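LipS lipolytic enzyme (Unidentified, PDB 4FBL) is a thermostable lipolytic enzyme of the alpha/beta-hydrolase fold that probably hydrolyses lipid esters. Local coordinates at residues P44-G49 against Y79-R85; N152-R156 against E238-N242; R85-H89 against D103-I108; L162-F167 against I200-I204. All coordinates share one frame; numbering follows the deposited sequence.

Contact 1: P44-G49 against Y79-R85; sequences PLYSVG and YTVATPR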
loop_
_atom_site.group_PDB
_atom_site.type_symbol
_atom_site.label_atom_id
_atom_site.label_comp_id
_atom_site.label_asym_id
_atom_site.label_seq_id
_atom_site.Cartn_x
_atom_site.Cartn_y
_atom_site.Cartn_z
ATOM N N PRO C 44 25.193 -7.813 -9.094
ATOM C CA PRO C 44 24.646 -6.661 -9.822
ATOM C C PRO C 44 25.459 -6.514 -11.105
ATOM O O PRO C 44 26.530 -7.131 -11.218
ATOM C CB PRO C 44 24.947 -5.479 -8.905
ATOM C CG PRO C 44 26.021 -5.954 -7.955
ATOM C CD PRO C 44 25.865 -7.428 -7.833
ATOM N N LEU C 45 24.983 -5.716 -12.050
ATOM C CA LEU C 45 25.748 -5.380 -13.251
ATOM C C LEU C 45 25.810 -3.861 -13.389
ATOM O O LEU C 45 24.782 -3.199 -13.373
ATOM C CB LEU C 45 25.086 -6.054 -14.462
ATOM C CG LEU C 45 25.181 -5.535 -15.928
ATOM C CD1 LEU C 45 26.309 -4.537 -16.232
ATOM C CD2 LEU C 45 25.118 -6.673 -16.965
ATOM N N TYR C 46 27.030 -3.314 -13.410
ATOM C CA TYR C 46 27.328 -1.905 -13.551
ATOM C C TYR C 46 28.250 -1.870 -14.791
ATOM O O TYR C 46 29.140 -2.740 -14.944
ATOM C CB TYR C 46 28.027 -1.336 -12.295
ATOM C CG TYR C 46 27.060 -1.214 -11.162
ATOM C CD1 TYR C 46 26.154 -0.114 -11.086
ATOM C CD2 TYR C 46 26.983 -2.209 -10.177
ATOM C CE1 TYR C 46 25.198 -0.030 -10.075
ATOM C CE2 TYR C 46 26.013 -2.129 -9.144
ATOM C CZ TYR C 46 25.124 -1.051 -9.111
ATOM O OH TYR C 46 24.211 -0.966 -8.080
ATOM N N SER C 47 27.976 -0.976 -15.736
ATOM C CA SER C 47 28.801 -0.919 -16.957
ATOM C C SER C 47 28.846 0.545 -17.334
ATOM O O SER C 47 27.794 1.187 -17.377
ATOM C CB SER C 47 28.184 -1.776 -18.045
ATOM O OG SER C 47 28.828 -1.500 -19.281
ATOM N N VAL C 48 30.046 1.115 -17.493
ATOM C CA VAL C 48 30.084 2.549 -17.797
ATOM C C VAL C 48 30.264 2.711 -19.316
ATOM O O VAL C 48 31.073 2.014 -19.895
ATOM C CB VAL C 48 31.239 3.198 -17.092
ATOM C CG1 VAL C 48 31.303 4.767 -17.399
ATOM C CG2 VAL C 48 31.202 2.817 -15.594
ATOM N N GLY C 49 29.508 3.609 -19.949
ATOM C CA GLY C 49 29.513 3.709 -21.432
ATOM C C GLY C 49 29.300 5.183 -21.785
ATOM O O GLY C 49 29.942 6.040 -21.215
ATOM N N TYR C 79 25.434 1.977 -23.912
ATOM C CA TYR C 79 24.838 2.783 -22.814
ATOM C C TYR C 79 25.553 2.542 -21.474
ATOM O O TYR C 79 26.018 1.474 -21.292
ATOM C CB TYR C 79 23.308 2.435 -22.667
ATOM C CG TYR C 79 22.553 2.828 -23.950
ATOM C CD1 TYR C 79 22.437 4.172 -24.315
ATOM C CD2 TYR C 79 22.070 1.856 -24.828
ATOM C CE1 TYR C 79 21.849 4.562 -25.534
ATOM C CE2 TYR C 79 21.418 2.253 -26.052
ATOM C CZ TYR C 79 21.341 3.580 -26.380
ATOM O OH TYR C 79 20.664 3.945 -27.534
ATOM N N THR C 80 25.616 3.517 -20.590
ATOM C CA THR C 80 25.915 3.283 -19.151
ATOM C C THR C 80 24.686 2.535 -18.527
ATOM O O THR C 80 23.534 2.838 -18.924
ATOM C CB THR C 80 26.197 4.623 -18.458
ATOM O OG1 THR C 80 27.371 5.228 -19.064
ATOM C CG2 THR C 80 26.462 4.493 -16.950
ATOM N N VAL C 81 24.958 1.514 -17.691
ATOM C CA VAL C 81 23.959 0.550 -17.181
ATOM C C VAL C 81 24.155 0.369 -15.677
ATOM O O VAL C 81 25.298 0.111 -15.228
ATOM C CB VAL C 81 23.971 -0.842 -17.877
ATOM C CG1 VAL C 81 22.817 -1.720 -17.336
ATOM C CG2 VAL C 81 23.745 -0.734 -19.425
ATOM N N ALA C 82 23.088 0.560 -14.891
ATOM C CA ALA C 82 23.078 0.151 -13.445
ATOM C C ALA C 82 21.940 -0.848 -13.271
ATOM O O ALA C 82 20.751 -0.471 -13.456
ATOM C CB ALA C 82 22.859 1.366 -12.503
ATOM N N THR C 83 22.293 -2.093 -12.865
ATOM C CA THR C 83 21.353 -3.137 -12.597
ATOM C C THR C 83 21.616 -3.522 -11.142
ATOM O O THR C 83 22.396 -4.416 -10.891
ATOM C CB THR C 83 21.584 -4.371 -13.479
ATOM O OG1 THR C 83 21.619 -3.886 -14.811
ATOM C CG2 THR C 83 20.385 -5.371 -13.355
ATOM N N PRO C 84 20.971 -2.850 -10.177
ATOM C CA PRO C 84 21.311 -3.092 -8.755
ATOM C C PRO C 84 20.777 -4.392 -8.197
ATOM O O PRO C 84 19.750 -4.886 -8.655
ATOM C CB PRO C 84 20.581 -1.931 -7.998
ATOM C CG PRO C 84 19.466 -1.496 -8.969
ATOM C CD PRO C 84 20.067 -1.707 -10.367
ATOM N N ARG C 85 21.401 -4.831 -7.104
ATOM C CA ARG C 85 20.934 -5.985 -6.358
ATOM C C ARG C 85 20.111 -5.344 -5.202
ATOM O O ARG C 85 20.673 -4.664 -4.339
ATOM C CB ARG C 85 22.111 -6.807 -5.784
ATOM C CG ARG C 85 21.611 -8.101 -5.094
ATOM C CD ARG C 85 22.844 -8.935 -4.523
ATOM N NE ARG C 85 23.694 -8.084 -3.688
ATOM C CZ ARG C 85 23.447 -7.762 -2.427
ATOM N NH1 ARG C 85 22.314 -8.122 -1.801
ATOM N NH2 ARG C 85 24.341 -7.054 -1.807
HETATM O O HOH W 1 23.797 -3.063 -6.120
HETATM O O HOH W 2 28.394 -0.075 -21.435
#

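Contact 2: N152-R156 against E238-N242; sequences NAALR and ELIYN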
loop_
_atom_site.group_PDB
_atom_site.type_symbol
_atom_site.label_atom_id
_atom_site.label_comp_id
_atom_site.label_asym_id
_atom_site.label_seq_id
_atom_site.Cartn_x
_atom_site.Cartn_y
_atom_site.Cartn_z
ATOM N N ASN C 152 5.568 -6.000 -16.959
ATOM C CA ASN C 152 4.702 -6.735 -16.013
ATOM C C ASN C 152 4.652 -6.136 -14.586
ATOM O O ASN C 152 4.798 -6.842 -13.585
ATOM C CB ASN C 152 5.179 -8.198 -15.963
ATOM C CG ASN C 152 4.766 -8.963 -17.169
ATOM O OD1 ASN C 152 3.774 -8.620 -17.819
ATOM N ND2 ASN C 152 5.550 -10.002 -17.527
ATOM N N ALA C 153 4.487 -4.813 -14.519
ATOM C CA ALA C 153 4.701 -4.051 -13.304
ATOM C C ALA C 153 3.640 -4.419 -12.247
ATOM O O ALA C 153 2.480 -4.494 -12.592
ATOM C CB ALA C 153 4.624 -2.544 -13.609
ATOM N N ALA C 154 4.082 -4.645 -11.008
ATOM C CA ALA C 154 3.236 -5.192 -9.933
ATOM C C ALA C 154 2.605 -4.035 -9.081
ATOM O O ALA C 154 2.976 -3.786 -7.917
ATOM C CB ALA C 154 4.078 -6.116 -9.054
ATOM N N LEU C 155 1.738 -3.280 -9.703
ATOM C CA LEU C 155 1.010 -2.159 -8.956
ATOM C C LEU C 155 -0.136 -2.729 -8.080
ATOM O O LEU C 155 -0.298 -2.309 -6.912
ATOM C CB LEU C 155 0.496 -1.142 -9.916
ATOM C CG LEU C 155 1.442 0.038 -10.250
ATOM C CD1 LEU C 155 2.709 -0.363 -10.949
ATOM C CD2 LEU C 155 0.691 0.912 -11.225
ATOM N N ARG C 156 -0.890 -3.692 -8.643
ATOM C CA ARG C 156 -2.077 -4.329 -7.973
ATOM C C ARG C 156 -1.962 -5.838 -8.079
ATOM O O ARG C 156 -2.088 -6.374 -9.186
ATOM C CB ARG C 156 -3.348 -3.849 -8.656
ATOM C CG ARG C 156 -3.591 -2.359 -8.523
ATOM C CD ARG C 156 -5.039 -1.987 -9.176
ATOM N NE ARG C 156 -6.014 -1.648 -8.138
ATOM C CZ ARG C 156 -6.843 -2.501 -7.529
ATOM N NH1 ARG C 156 -6.901 -3.794 -7.871
ATOM N NH2 ARG C 156 -7.651 -2.064 -6.584
ATOM N N GLU C 238 -2.946 -2.113 -18.580
ATOM C CA GLU C 238 -4.031 -1.150 -18.928
ATOM C C GLU C 238 -4.151 -0.033 -17.905
ATOM O O GLU C 238 -4.309 1.137 -18.262
ATOM C CB GLU C 238 -5.381 -1.871 -19.174
ATOM C CG GLU C 238 -5.261 -2.758 -20.446
ATOM C CD GLU C 238 -6.327 -3.841 -20.607
ATOM O OE1 GLU C 238 -6.882 -3.888 -21.742
ATOM O OE2 GLU C 238 -6.575 -4.658 -19.664
ATOM N N LEU C 239 -4.006 -0.430 -16.645
ATOM C CA LEU C 239 -4.047 0.443 -15.515
ATOM C C LEU C 239 -3.022 1.570 -15.687
ATOM O O LEU C 239 -3.343 2.769 -15.560
ATOM C CB LEU C 239 -3.648 -0.394 -14.269
ATOM C CG LEU C 239 -4.179 -0.171 -12.841
ATOM C CD1 LEU C 239 -3.143 0.034 -11.731
ATOM C CD2 LEU C 239 -5.455 0.820 -12.693
ATOM N N ILE C 240 -1.766 1.170 -15.953
ATOM C CA ILE C 240 -0.729 2.139 -16.250
ATOM C C ILE C 240 -1.024 2.967 -17.517
ATOM O O ILE C 240 -0.882 4.192 -17.528
ATOM C CB ILE C 240 0.636 1.409 -16.382
ATOM C CG1 ILE C 240 0.903 0.672 -15.039
ATOM C CG2 ILE C 240 1.779 2.407 -16.730
ATOM C CD1 ILE C 240 2.046 -0.335 -15.111
ATOM N N TYR C 241 -1.406 2.308 -18.595
ATOM C CA TYR C 241 -1.595 3.037 -19.838
ATOM C C TYR C 241 -2.649 4.136 -19.625
ATOM O O TYR C 241 -2.475 5.289 -20.032
ATOM C CB TYR C 241 -1.992 2.056 -20.943
ATOM C CG TYR C 241 -2.179 2.738 -22.313
ATOM C CD1 TYR C 241 -1.098 2.856 -23.194
ATOM C CD2 TYR C 241 -3.450 3.310 -22.692
ATOM C CE1 TYR C 241 -1.238 3.455 -24.453
ATOM C CE2 TYR C 241 -3.594 3.965 -23.946
ATOM C CZ TYR C 241 -2.486 4.010 -24.821
ATOM O OH TYR C 241 -2.545 4.634 -26.068
ATOM N N ASN C 242 -3.725 3.779 -18.936
ATOM C CA ASN C 242 -4.849 4.690 -18.765
ATOM C C ASN C 242 -4.613 5.749 -17.681
ATOM O O ASN C 242 -5.266 6.744 -17.725
ATOM C CB ASN C 242 -6.116 3.892 -18.369
ATOM C CG ASN C 242 -6.650 3.020 -19.473
ATOM O OD1 ASN C 242 -6.611 3.367 -20.681
ATOM N ND2 ASN C 242 -7.216 1.872 -19.057
#

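Contact 3: R85-H89 against D103-I108; sequences RLTGH and DWTADI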
loop_
_atom_site.group_PDB
_atom_site.type_symbol
_atom_site.label_atom_id
_atom_site.label_comp_id
_atom_site.label_asym_id
_atom_site.label_seq_id
_atom_site.Cartn_x
_atom_site.Cartn_y
_atom_site.Cartn_z
ATOM N N ARG C 85 21.401 -4.831 -7.104
ATOM C CA ARG C 85 20.934 -5.985 -6.358
ATOM C C ARG C 85 20.111 -5.344 -5.202
ATOM O O ARG C 85 20.673 -4.664 -4.339
ATOM C CB ARG C 85 22.111 -6.807 -5.784
ATOM C CG ARG C 85 21.611 -8.101 -5.094
ATOM C CD ARG C 85 22.844 -8.935 -4.523
ATOM N NE ARG C 85 23.694 -8.084 -3.688
ATOM C CZ ARG C 85 23.447 -7.762 -2.427
ATOM N NH1 ARG C 85 22.314 -8.122 -1.801
ATOM N NH2 ARG C 85 24.341 -7.054 -1.807
ATOM N N LEU C 86 18.792 -5.567 -5.180
ATOM C CA LEU C 86 18.024 -4.921 -4.052
ATOM C C LEU C 86 18.443 -5.457 -2.684
ATOM O O LEU C 86 18.881 -6.600 -2.565
ATOM C CB LEU C 86 16.533 -5.082 -4.232
ATOM C CG LEU C 86 16.065 -4.454 -5.535
ATOM C CD1 LEU C 86 14.526 -4.694 -5.800
ATOM C CD2 LEU C 86 16.473 -2.935 -5.660
ATOM N N THR C 87 18.342 -4.623 -1.652
ATOM C CA THR C 87 18.614 -5.021 -0.279
ATOM C C THR C 87 17.919 -6.344 0.092
ATOM O O THR C 87 16.721 -6.532 -0.186
ATOM C CB THR C 87 18.105 -3.889 0.680
ATOM O OG1 THR C 87 18.681 -2.633 0.224
ATOM C CG2 THR C 87 18.485 -4.202 2.226
ATOM N N GLY C 88 18.649 -7.257 0.745
ATOM C CA GLY C 88 18.032 -8.496 1.146
ATOM C C GLY C 88 17.828 -9.523 0.074
ATOM O O GLY C 88 17.323 -10.637 0.378
ATOM N N HIS C 89 18.171 -9.177 -1.200
ATOM C CA HIS C 89 18.002 -10.119 -2.339
ATOM C C HIS C 89 19.347 -10.751 -2.810
ATOM O O HIS C 89 20.467 -10.125 -2.651
ATOM C CB HIS C 89 17.282 -9.485 -3.547
ATOM C CG HIS C 89 15.911 -9.028 -3.235
ATOM N ND1 HIS C 89 14.788 -9.605 -3.782
ATOM C CD2 HIS C 89 15.471 -8.120 -2.339
ATOM C CE1 HIS C 89 13.710 -9.030 -3.281
ATOM N NE2 HIS C 89 14.097 -8.112 -2.434
ATOM N N ASP C 103 14.204 0.642 2.215
ATOM C CA ASP C 103 15.439 0.106 1.645
ATOM C C ASP C 103 15.358 0.110 0.112
ATOM O O ASP C 103 16.281 0.545 -0.518
ATOM C CB ASP C 103 15.677 -1.356 2.085
ATOM C CG ASP C 103 15.926 -1.494 3.638
ATOM O OD1 ASP C 103 16.388 -0.558 4.269
ATOM O OD2 ASP C 103 15.648 -2.531 4.236
ATOM N N TRP C 104 14.304 -0.421 -0.488
ATOM C CA TRP C 104 14.315 -0.632 -1.922
ATOM C C TRP C 104 14.206 0.651 -2.716
ATOM O O TRP C 104 14.763 0.765 -3.807
ATOM C CB TRP C 104 13.249 -1.650 -2.405
ATOM C CG TRP C 104 13.448 -2.990 -1.677
ATOM C CD1 TRP C 104 14.631 -3.511 -1.229
ATOM C CD2 TRP C 104 12.415 -3.890 -1.206
ATOM N NE1 TRP C 104 14.434 -4.703 -0.549
ATOM C CE2 TRP C 104 13.078 -4.955 -0.506
ATOM C CE3 TRP C 104 11.006 -3.860 -1.265
ATOM C CZ2 TRP C 104 12.391 -6.011 0.098
ATOM C CZ3 TRP C 104 10.275 -4.946 -0.649
ATOM C CH2 TRP C 104 10.990 -6.019 -0.022
ATOM N N THR C 105 13.455 1.602 -2.208
ATOM C CA THR C 105 13.373 2.885 -2.907
ATOM C C THR C 105 14.728 3.621 -2.741
ATOM O O THR C 105 15.182 4.349 -3.657
ATOM C CB THR C 105 12.197 3.762 -2.394
ATOM O OG1 THR C 105 12.134 3.774 -0.945
ATOM C CG2 THR C 105 10.886 3.283 -2.977
ATOM N N ALA C 106 15.363 3.484 -1.571
ATOM C CA ALA C 106 16.706 4.047 -1.406
ATOM C C ALA C 106 17.715 3.361 -2.344
ATOM O O ALA C 106 18.680 4.036 -2.824
ATOM C CB ALA C 106 17.221 4.008 0.096
ATOM N N ASP C 107 17.516 2.067 -2.657
ATOM C CA ASP C 107 18.425 1.434 -3.606
ATOM C C ASP C 107 18.279 2.071 -4.997
ATOM O O ASP C 107 19.289 2.264 -5.702
ATOM C CB ASP C 107 18.213 -0.068 -3.760
ATOM C CG ASP C 107 18.527 -0.857 -2.465
ATOM O OD1 ASP C 107 19.513 -0.559 -1.793
ATOM O OD2 ASP C 107 17.742 -1.738 -2.116
ATOM N N ILE C 108 17.047 2.342 -5.395
ATOM C CA ILE C 108 16.759 2.970 -6.707
ATOM C C ILE C 108 17.302 4.399 -6.755
ATOM O O ILE C 108 17.905 4.771 -7.731
ATOM C CB ILE C 108 15.311 3.007 -6.937
ATOM C CG1 ILE C 108 14.775 1.554 -6.932
ATOM C CG2 ILE C 108 14.964 3.748 -8.277
ATOM C CD1 ILE C 108 15.508 0.457 -7.934
#

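Contact 4: L162-F167 against I200-I204; sequences LAALAF and IKHLI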
loop_
_atom_site.group_PDB
_atom_site.type_symbol
_atom_site.label_atom_id
_atom_site.label_comp_id
_atom_site.label_asym_id
_atom_site.label_seq_id
_atom_site.Cartn_x
_atom_site.Cartn_y
_atom_site.Cartn_z
ATOM N N LEU C 162 -2.675 -13.121 -0.440
ATOM C CA LEU C 162 -1.413 -12.389 -0.155
ATOM C C LEU C 162 -1.643 -11.296 0.932
ATOM O O LEU C 162 -0.892 -11.190 1.894
ATOM C CB LEU C 162 -0.976 -11.680 -1.455
ATOM C CG LEU C 162 0.402 -11.134 -1.437
ATOM C CD1 LEU C 162 1.459 -12.224 -1.586
ATOM C CD2 LEU C 162 0.372 -10.095 -2.568
ATOM N N ALA C 163 -2.696 -10.500 0.715
ATOM C CA ALA C 163 -3.038 -9.364 1.620
ATOM C C ALA C 163 -3.227 -9.922 3.059
ATOM O O ALA C 163 -2.840 -9.279 4.043
ATOM C CB ALA C 163 -4.272 -8.667 1.067
ATOM N N ALA C 164 -3.741 -11.161 3.193
ATOM C CA ALA C 164 -3.905 -11.779 4.543
ATOM C C ALA C 164 -2.647 -12.255 5.185
ATOM O O ALA C 164 -2.654 -12.605 6.383
ATOM C CB ALA C 164 -4.962 -12.983 4.531
ATOM N N LEU C 165 -1.538 -12.251 4.420
ATOM C CA LEU C 165 -0.220 -12.483 5.008
ATOM C C LEU C 165 0.490 -11.190 5.427
ATOM O O LEU C 165 1.467 -11.229 6.226
ATOM C CB LEU C 165 0.657 -13.277 4.023
ATOM C CG LEU C 165 0.062 -14.697 3.744
ATOM C CD1 LEU C 165 0.519 -15.262 2.355
ATOM C CD2 LEU C 165 0.345 -15.625 4.928
ATOM N N ALA C 166 -0.004 -10.041 4.969
ATOM C CA ALA C 166 0.756 -8.777 5.240
ATOM C C ALA C 166 0.945 -8.457 6.714
ATOM O O ALA C 166 2.072 -8.167 7.194
ATOM C CB ALA C 166 0.083 -7.603 4.476
ATOM N N PHE C 167 -0.151 -8.474 7.494
ATOM C CA PHE C 167 -0.012 -8.168 8.937
ATOM C C PHE C 167 -0.550 -9.244 9.879
ATOM O O PHE C 167 -1.134 -8.923 10.916
ATOM C CB PHE C 167 -0.734 -6.847 9.280
ATOM C CG PHE C 167 -0.120 -5.654 8.604
ATOM C CD1 PHE C 167 1.067 -5.129 9.092
ATOM C CD2 PHE C 167 -0.683 -5.125 7.462
ATOM C CE1 PHE C 167 1.669 -4.063 8.512
ATOM C CE2 PHE C 167 -0.064 -4.022 6.824
ATOM C CZ PHE C 167 1.108 -3.489 7.348
ATOM N N ILE C 200 6.289 -9.267 2.636
ATOM C CA ILE C 200 5.062 -9.060 1.778
ATOM C C ILE C 200 4.358 -7.656 1.876
ATOM O O ILE C 200 3.880 -7.088 0.856
ATOM C CB ILE C 200 3.975 -10.181 2.026
ATOM C CG1 ILE C 200 4.570 -11.602 1.615
ATOM C CG2 ILE C 200 2.627 -9.793 1.398
ATOM C CD1 ILE C 200 3.639 -12.840 1.882
ATOM N N LYS C 201 4.342 -7.106 3.078
ATOM C CA LYS C 201 3.685 -5.795 3.284
ATOM C C LYS C 201 4.365 -4.673 2.380
ATOM O O LYS C 201 3.679 -3.851 1.737
ATOM C CB LYS C 201 3.677 -5.442 4.779
ATOM C CG LYS C 201 4.992 -5.051 5.359
ATOM C CD LYS C 201 4.985 -4.740 6.876
ATOM C CE LYS C 201 4.703 -5.995 7.727
ATOM N NZ LYS C 201 5.891 -6.937 7.855
ATOM N N HIS C 202 5.689 -4.766 2.254
ATOM C CA HIS C 202 6.486 -3.863 1.392
ATOM C C HIS C 202 6.242 -4.008 -0.070
ATOM O O HIS C 202 6.282 -2.990 -0.794
ATOM C CB HIS C 202 7.936 -4.112 1.780
ATOM C CG HIS C 202 8.135 -3.771 3.215
ATOM N ND1 HIS C 202 8.514 -4.683 4.195
ATOM C CD2 HIS C 202 7.985 -2.580 3.840
ATOM C CE1 HIS C 202 8.573 -4.069 5.367
ATOM N NE2 HIS C 202 8.278 -2.779 5.172
ATOM N N LEU C 203 5.996 -5.229 -0.567
ATOM C CA LEU C 203 5.588 -5.349 -1.940
ATOM C C LEU C 203 4.326 -4.586 -2.215
ATOM O O LEU C 203 4.174 -3.892 -3.265
ATOM C CB LEU C 203 5.401 -6.819 -2.334
ATOM C CG LEU C 203 4.742 -7.203 -3.675
ATOM C CD1 LEU C 203 5.465 -6.779 -4.917
ATOM C CD2 LEU C 203 4.449 -8.759 -3.826
ATOM N N ILE C 204 3.332 -4.740 -1.341
ATOM C CA ILE C 204 1.998 -4.128 -1.593
ATOM C C ILE C 204 2.136 -2.563 -1.479
ATOM O O ILE C 204 1.527 -1.835 -2.267
ATOM C CB ILE C 204 0.946 -4.662 -0.515
ATOM C CG1 ILE C 204 0.471 -6.089 -0.903
ATOM C CG2 ILE C 204 -0.281 -3.782 -0.520
ATOM C CD1 ILE C 204 -0.105 -6.951 0.255
HETATM O O HOH W 3 4.260 -8.674 5.522
HETATM O O HOH W 4 4.084 -8.466 9.331
#

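Contact 1: P44-G49 against Y79-R85
Leu-45 and Ser-47 pair with Thr-83 and Val-81 at an antiparallel edge of the alpha/beta-hydrolase sheet, where the short outermost strand 45-47 lies against the buried strand 80-83. The backbone pairing is the tight part. Four bonds close the two hydrogen-bonded pairs: Thr-83 N reaches Leu-45 O at 2.8 Å, while the return bond from Leu-45 N to Thr-83 O is longer, 3.1 Å, its donor tilted 19° from the carbonyl plane. Leu-45 CB rests on Thr-83 CB at 4.0 Å, and helix 68-76 packs on the face that bears them through Ala-71, Glu-72 and Ala-75. On the other face Ala-82 is buried under Trp-114 and Leu-115 of helix 101-118.

After the last backbone pair the next N-H, that of the exposed Gly-49, is taken by a side chain. With chi1 at -62°, Thr-80 OG1 sits beside its own backbone N, accepts from Gly-49 N at 2.8 Å and also bonds to Ser-50 O. A valine here would probably leave both the Gly-49 N-H and Ser-50 O without this mate, setting the chain after the strand free to shift.

The exposed Tyr-46 marks the loose, watered end. It lays CE1 against Ala-82 CB (3.6 Å), meets Trp-114 edge-to-face, and extends its hydroxyl across Pro-84. A water in the ring plane lies 2.9 Å from Tyr-46 OH; the same water accepts from Arg-85 N at 3.1 Å.

Contact 2: N152-R156 against E238-N242
Ala-153, Leu-155 and Arg-156 meet Leu-239 and Ile-240 of helix 235-243, and everything that passes directly between the two segments is apolar. The methyl of Ala-153, CB, meets the tip of Ile-240, CD1, at 3.7 Å. Ile-240 places CG1 anti to its carbonyl carbon (chi1 -58°), which carries the CD1 branch out toward the loop. Leu-155 enters with a single branch: its CD2 lies 3.8 Å from Ile-240 CG1, the two side chains at about a right angle, and 4.0 Å from Leu-239 CD1. One methyl thus fits against two successive helix residues. The aliphatic part of Arg-156 joins the same packing, its CD lying on Leu-239 CD1 at 3.8 Å, again with the side chains about perpendicular.

The setting is the loop that leaves strand 147-151 of the alpha/beta-hydrolase sheet, with the helix between strands 221-226 and 249-254 flanking it.

Ionic bonds form a separate kind, and their partners lie outside the helix segment. A bend at chi3 (108°) turns the guanidinium of Arg-156 away from the extended course, NH1 forms a salt bridge with Glu-158, and NH2 forms another with Glu-211 of the second subunit.

Contact 3: R85-H89 against D103-I108
Thr-87 and Asp-107 meet with their side chains at about a right angle, and one carboxylate oxygen serves as the acceptor for both donors of the threonine. The hydroxyl, Thr-87 OG1, gives its proton to the syn lone pair of Asp-107 OD2 at 2.7 Å. The backbone Thr-87 N reaches the same oxygen at 3.0 Å in an almost straight bond (173°), but from above the carboxylate plane. An alanine at Asp-107 would remove the carboxylate and would probably leave both Thr-87 N-H and Thr-87 OG1 without their shared acceptor, letting the turn shift.

Trp-104 takes the carbonyl of the same residue: its NE1 donates to Thr-87 O at 3.0 Å, with the acceptor close to the indole plane. His-89 then turns an edge toward the indole face in an offset edge-to-face pair, planes at 74°, bringing NE2, a buried polar atom without a partner, to 3.7 Å from Trp-104 CZ2. Leu-86 fills in beside them, its CB 3.9 Å from Trp-104 CD1.

These grips fall on a type II beta turn, Leu-86 to His-89, with Gly-88 at the position that calls for glycine; helix 101-118 of the alpha/beta-hydrolase fold thereby holds the loop after strand 80-83. Two donors on Asp-107 OD2 would be expected to favour the ionised carboxylate, though the nearby acceptor Asp-103 O may partly offset this.

Contact 4: L162-F167 against I200-I204
Lys-201 packs on Ala-166 and Phe-167 with CB, CD and CE, a worked example of a lysine used first as a hydrocarbon and only at its end as a hydrogen-bond donor. Its CB lies 4.2 Å from the Ala-166 CB and close to the rim atom CZ of Phe-167. With chi1 at 73°, CG takes the crowded position between the backbone N and the carbonyl carbon, and the chain then bends at chi3 and chi4 to bring the tip toward Ala-166 O. CD approaches Phe-167 CE1 at 3.8 Å. CE, the next atom, touches the same CE1 obliquely and stands 3.5 Å from Ala-166 O. The amine NZ bonds to Pro-198 O and donates to a water at 2.8 Å that in turn donates to Ala-166 O. A second water, bound to Ala-166 O, also accepts from Lys-201 N and more weakly from NZ, so Ala-166 O is reached through solvent.

Beside this polar end the packing is mainly apolar. Ile-200 divides its branches, CG2 meeting Leu-162 CG at 3.8 Å and CD1 meeting Leu-165 CB at 3.7 Å, while Ile-204 CD1 slips toward Ala-163 and Ala-166. The two short helix segments run at 119° to each other, and Ala-164 O bonds to Gln-140 of the second subunit. Both helices belong to the excursion between sheet strands 147-151 and 221-226, consistent with the cap of lipases of the alpha/beta-hydrolase fold.

Contacts 3 and 4 touch directly, Trp-104 CZ3 lying 3.5 Å from His-202 CB, and so join the core helix 101-118 to helix 200-213. Both approach the spermidine pocket, with the side chains of His-89 and Leu-203 each about 7 Å from the ligand, whose site includes Ser-128 and His-259, a probable catalytic pair. Contact 2 stands farther from the ligand, the side chain of Ala-153 being about 10 Å away, and its nearest atoms are about 4 Å from those of contact 4. Contact 1 shares Arg-85 with contact 3, but its centre is about 26 Å from that of contact 2, across the chain's centre.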